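Local coordinates for superoxide dismutase (Clostridium difficile, PDB 3TJT) that catalyses the dismutation of superoxide to hydrogen peroxide and dioxygen at a metal centre, at the Fe (III) ion site. Sequence-based numbering; all coordinates share one arbitrary frame. Chains: chain A/B, Superoxide dismutase.

The Fe (III) ion site. Residues chain A 30, 81, 85, 133, 152, 167, 169, 171-172; chain B 170. With FE (Fe (III) ion), chain C.
Ligands from both family domains converge on the Fe (III) ion: A:His30 from helix 24-46, A:His85 from helix 72-90, and A:Asp167 and A:His171 from the D-x-W-E-H signature of iron/manganese superoxide dismutases. A:Asp167 ends strand 165-167; A:His171 lies in 3-10 helix 170-172. Coordination is near trigonal bipyramidal: A:His30 NE2 and the solvent ligand are axial (168° across iron), while A:Asp167 OD2, A:His85 NE2 and A:His171 NE2 form the equator. A:Asp167 OD2 binds iron at 1.9 Å, and NE2 of each of the three histidines at 2.2 Å.

Second-shell bonds orient these ligands. A:His85 ND1 donates in its ring plane to a lone pair of A:Gly81 O (2.7 Å), one helical turn back, fixing the ring's rotation. A:Asp167 OD1, turned from the metal, accepts A:Trp169 N at 3.0 Å from above the carboxylate plane. CG of A:His171 sits in the crowded position between its backbone N and carbonyl carbon (chi1 63°), which turns the ring between iron and B:Glu170 of the other subunit. There A:His171 ND1 donates to the syn lone pair of B:Glu170 OE2 at 2.8 Å, ring and carboxylate planes 71° apart, while OE1 accepts the A:His171 backbone N-H from above the carboxylate plane. This carboxylate may make the imidazole more electron-rich.

A:Gln152 NE2 reaches the solvent ligand, water 1 O, at 2.9 Å. A:Gln152 OE1 accepts a bent hydrogen bond from A:Trp133 NE1 (3.0 Å), from above the amide carbonyl plane. A:Gln152 NE2 and the solvent both lie over one A:Trp169 indole face, offset toward its rim. The amide may thereby tune solvent ionisation and metal redox potential. The site is the redox centre for superoxide dismutation; its cross-subunit bonds suggest that the dimer supports it.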
# COMPACT_ATOMS: atom_id res chain seq x y z
N HIS A 30 8.06 -1.68 -12.91
CA HIS A 30 7.49 -2.79 -12.14
C HIS A 30 8.43 -3.99 -12.19
O HIS A 30 8.71 -4.62 -11.17
CB HIS A 30 6.12 -3.15 -12.72
CG HIS A 30 5.21 -3.82 -11.74
ND1 HIS A 30 3.94 -4.24 -12.08
CD2 HIS A 30 5.36 -4.11 -10.42
CE1 HIS A 30 3.36 -4.79 -11.03
NE2 HIS A 30 4.20 -4.72 -10.01
N GLY A 81 7.25 -11.05 -2.61
CA GLY A 81 7.36 -10.13 -3.73
C GLY A 81 7.90 -10.81 -4.97
O GLY A 81 7.39 -10.63 -6.07
N HIS A 85 5.44 -11.47 -8.28
CA HIS A 85 5.71 -10.74 -9.52
C HIS A 85 6.05 -11.68 -10.66
O HIS A 85 5.60 -11.47 -11.79
CB HIS A 85 6.78 -9.67 -9.30
CG HIS A 85 6.26 -8.49 -8.56
ND1 HIS A 85 6.18 -8.46 -7.18
CD2 HIS A 85 5.70 -7.34 -9.00
CE1 HIS A 85 5.63 -7.32 -6.80
NE2 HIS A 85 5.33 -6.62 -7.88
N TRP A 133 -3.20 -7.78 -3.31
CA TRP A 133 -3.44 -8.59 -4.51
C TRP A 133 -4.84 -9.19 -4.45
O TRP A 133 -5.35 -9.48 -3.37
CB TRP A 133 -2.44 -9.75 -4.56
CG TRP A 133 -1.03 -9.34 -4.77
CD1 TRP A 133 -0.18 -8.81 -3.84
CD2 TRP A 133 -0.29 -9.43 -5.99
NE1 TRP A 133 1.04 -8.55 -4.42
CE2 TRP A 133 1.00 -8.92 -5.73
CE3 TRP A 133 -0.59 -9.90 -7.27
CZ2 TRP A 133 1.99 -8.87 -6.71
CZ3 TRP A 133 0.40 -9.85 -8.25
CH2 TRP A 133 1.68 -9.33 -7.96
N GLN A 152 2.73 -8.31 0.27
CA GLN A 152 3.17 -9.40 -0.62
C GLN A 152 2.86 -10.78 -0.06
O GLN A 152 3.50 -11.77 -0.41
CB GLN A 152 4.66 -9.32 -0.96
CG GLN A 152 5.09 -8.01 -1.65
CD GLN A 152 4.46 -7.79 -3.02
OE1 GLN A 152 3.90 -8.73 -3.62
NE2 GLN A 152 4.54 -6.58 -3.52
N ASP A 167 -2.13 -7.55 -9.24
CA ASP A 167 -1.41 -6.63 -8.36
C ASP A 167 -2.18 -5.32 -8.26
O ASP A 167 -2.38 -4.64 -9.26
CB ASP A 167 -0.02 -6.39 -8.96
CG ASP A 167 0.91 -5.63 -8.05
OD1 ASP A 167 0.48 -5.14 -6.98
OD2 ASP A 167 2.11 -5.51 -8.39
N TRP A 169 -1.25 -2.96 -5.77
CA TRP A 169 -0.36 -1.94 -5.21
C TRP A 169 -0.47 -0.75 -6.14
O TRP A 169 -0.63 -0.92 -7.36
CB TRP A 169 1.09 -2.41 -5.20
CG TRP A 169 1.45 -3.37 -4.09
CD1 TRP A 169 0.88 -4.59 -3.83
CD2 TRP A 169 2.50 -3.20 -3.13
NE1 TRP A 169 1.50 -5.18 -2.75
CE2 TRP A 169 2.50 -4.36 -2.31
CE3 TRP A 169 3.43 -2.19 -2.88
CZ2 TRP A 169 3.41 -4.52 -1.26
CZ3 TRP A 169 4.34 -2.36 -1.83
CH2 TRP A 169 4.32 -3.52 -1.03
N HIS A 171 1.81 1.17 -7.24
CA HIS A 171 2.86 1.22 -8.26
C HIS A 171 2.44 0.52 -9.55
O HIS A 171 2.97 0.80 -10.62
CB HIS A 171 4.24 0.74 -7.77
CG HIS A 171 4.28 -0.71 -7.36
ND1 HIS A 171 4.64 -1.10 -6.08
CD2 HIS A 171 4.04 -1.84 -8.04
CE1 HIS A 171 4.61 -2.42 -6.00
NE2 HIS A 171 4.24 -2.89 -7.18
N ALA A 172 1.46 -0.37 -9.45
CA ALA A 172 1.08 -1.17 -10.61
C ALA A 172 0.20 -0.41 -11.58
O ALA A 172 0.04 -0.83 -12.73
CB ALA A 172 0.37 -2.46 -10.18
N GLU B 170 2.05 4.85 -2.01
CA GLU B 170 2.64 5.17 -3.30
C GLU B 170 1.92 6.31 -4.03
O GLU B 170 2.55 7.04 -4.80
CB GLU B 170 2.78 3.90 -4.16
CG GLU B 170 3.90 3.01 -3.64
CD GLU B 170 3.94 1.62 -4.28
OE1 GLU B 170 2.86 1.09 -4.63
OE2 GLU B 170 5.05 1.09 -4.41
FE FE C . 3.87 -4.93 -7.89
O HOH W 1 3.18 -5.44 -5.83